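Local coordinates for protein probable tautomerase/dehalogenase AU4130 (Aspergillus fumigatus Af293, PDB 3C6V) that is of unknown function but, as a trimeric member of the tautomerase superfamily, is probably a tautomerase or dehalogenase, at residues 57-62 with 134-139. Residues are numbered along the deposited sequence; the frame is centred on the assembly and turned at random.
Sequences AFYVQV and WKINGL
In this tautomerase-family subunit the short 3-10 turn 57-59, which leads into strand 61-66, packs through the rings of Tyr59 and Phe58 against Trp134 and Ile136 on the way into a type I' beta turn. Trp134 and Tyr59 form an offset edge-to-face pair: the benzo edge of the indole points at the phenol face, planes at 88°, and the six-membered ring of Trp134 and the Tyr59 ring have centroids 5.5 Å apart. Trp134 CH2 comes closest, 3.7 Å from Tyr59 CE2; chi1 (169°) and chi2 (49°) together present the six-membered ring, not the pyrrole side. Ile136 adds a CH-pi contact, its CD1 lying over the Tyr59 face 4.2 Å from the ring centroid. Its other branch, CG2, meets the edge of Phe58 at CE2, 3.8 Å away, so a beta-branched residue serves both rings at once. Two backbone hydrogen bonds, Ile136 N to Leu139 O and Leu139 N to Ile136 O, close the turn, and Asn137 and Gly138 supply the positive phi angles that type I' geometry demands. Apolar ring faces and edges suit this buried contact, which no hydrogen bond crosses; the indole NE1 instead donates to Glu123 of the second subunit. Trp152 of helix 147-155 packs on both Phe58 and Tyr59, while Gln61, Val62, Lys135 and Ile136 pair in antiparallel fashion with the second subunit, carrying the sheet across the trimer interface.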
# COMPACT_ATOMS: atom_id res chain seq x y z
N ALA B 57 0.62 -19.60 -11.34
CA ALA B 57 0.15 -19.62 -9.96
C ALA B 57 1.03 -18.79 -9.02
O ALA B 57 0.50 -18.04 -8.17
CB ALA B 57 0.02 -21.04 -9.46
N PHE B 58 2.35 -18.91 -9.17
CA PHE B 58 3.29 -18.27 -8.22
C PHE B 58 3.25 -16.71 -8.28
O PHE B 58 3.81 -16.07 -7.41
CB PHE B 58 4.75 -18.78 -8.41
CG PHE B 58 5.49 -18.12 -9.56
CD1 PHE B 58 5.28 -18.52 -10.88
CD2 PHE B 58 6.43 -17.10 -9.31
CE1 PHE B 58 5.97 -17.90 -11.94
CE2 PHE B 58 7.10 -16.48 -10.35
CZ PHE B 58 6.89 -16.87 -11.66
N TYR B 59 2.62 -16.11 -9.31
CA TYR B 59 2.48 -14.64 -9.31
C TYR B 59 1.58 -14.17 -8.15
O TYR B 59 1.66 -13.02 -7.72
CB TYR B 59 1.80 -14.13 -10.59
CG TYR B 59 2.60 -14.08 -11.87
CD1 TYR B 59 3.76 -14.85 -12.03
CD2 TYR B 59 2.18 -13.29 -12.94
CE1 TYR B 59 4.48 -14.82 -13.24
CE2 TYR B 59 2.86 -13.26 -14.13
CZ TYR B 59 4.02 -14.03 -14.28
OH TYR B 59 4.68 -13.99 -15.46
N VAL B 60 0.65 -15.02 -7.72
CA VAL B 60 -0.41 -14.55 -6.83
C VAL B 60 0.12 -14.54 -5.41
O VAL B 60 0.40 -15.58 -4.86
CB VAL B 60 -1.67 -15.41 -6.92
CG1 VAL B 60 -2.77 -14.82 -6.03
CG2 VAL B 60 -2.17 -15.51 -8.38
N GLN B 61 0.26 -13.34 -4.84
CA GLN B 61 0.68 -13.18 -3.44
C GLN B 61 -0.48 -12.64 -2.62
O GLN B 61 -1.14 -11.66 -3.03
CB GLN B 61 1.87 -12.22 -3.33
CG GLN B 61 3.11 -12.73 -4.14
CD GLN B 61 4.41 -12.30 -3.51
OE1 GLN B 61 4.43 -11.76 -2.40
NE2 GLN B 61 5.53 -12.56 -4.20
N VAL B 62 -0.71 -13.27 -1.47
CA VAL B 62 -1.78 -12.87 -0.58
C VAL B 62 -1.19 -12.83 0.82
O VAL B 62 -0.69 -13.87 1.31
CB VAL B 62 -2.96 -13.87 -0.61
CG1 VAL B 62 -4.05 -13.44 0.41
CG2 VAL B 62 -3.57 -14.02 -2.02
N TRP B 134 8.14 -3.63 -12.53
CA TRP B 134 7.80 -4.86 -11.77
C TRP B 134 8.77 -5.98 -12.15
O TRP B 134 9.00 -6.26 -13.34
CB TRP B 134 6.35 -5.24 -12.08
CG TRP B 134 5.86 -6.58 -11.62
CD1 TRP B 134 5.98 -7.14 -10.37
CD2 TRP B 134 5.11 -7.52 -12.42
NE1 TRP B 134 5.35 -8.39 -10.36
CE2 TRP B 134 4.80 -8.63 -11.60
CE3 TRP B 134 4.66 -7.51 -13.76
CZ2 TRP B 134 4.07 -9.72 -12.07
CZ3 TRP B 134 3.93 -8.59 -14.23
CH2 TRP B 134 3.64 -9.69 -13.39
N LYS B 135 9.38 -6.61 -11.14
CA LYS B 135 10.24 -7.79 -11.42
C LYS B 135 10.04 -8.89 -10.38
O LYS B 135 9.73 -8.62 -9.19
CB LYS B 135 11.72 -7.41 -11.46
CG LYS B 135 12.16 -6.48 -12.62
CD LYS B 135 13.67 -6.63 -12.86
CE LYS B 135 14.15 -5.55 -13.81
NZ LYS B 135 15.61 -5.73 -14.03
N ILE B 136 10.26 -10.14 -10.80
CA ILE B 136 10.20 -11.26 -9.87
C ILE B 136 11.55 -11.98 -9.97
O ILE B 136 12.03 -12.27 -11.09
CB ILE B 136 9.03 -12.24 -10.20
CG1 ILE B 136 7.68 -11.49 -10.29
CG2 ILE B 136 8.94 -13.35 -9.15
CD1 ILE B 136 6.49 -12.36 -10.82
N ASN B 137 12.19 -12.20 -8.82
CA ASN B 137 13.55 -12.74 -8.80
C ASN B 137 14.46 -12.00 -9.80
O ASN B 137 15.34 -12.59 -10.47
CB ASN B 137 13.55 -14.25 -9.07
CG ASN B 137 12.95 -15.04 -7.91
OD1 ASN B 137 12.21 -14.49 -7.08
ND2 ASN B 137 13.26 -16.33 -7.86
N GLY B 138 14.27 -10.69 -9.87
CA GLY B 138 15.19 -9.86 -10.67
C GLY B 138 14.96 -9.91 -12.17
O GLY B 138 15.79 -9.42 -12.95
N LEU B 139 13.82 -10.48 -12.58
CA LEU B 139 13.48 -10.60 -14.00
C LEU B 139 12.15 -9.91 -14.28
O LEU B 139 11.19 -10.15 -13.58
CB LEU B 139 13.32 -12.08 -14.37
CG LEU B 139 14.55 -12.96 -14.21
CD1 LEU B 139 14.15 -14.40 -14.44
CD2 LEU B 139 15.58 -12.55 -15.23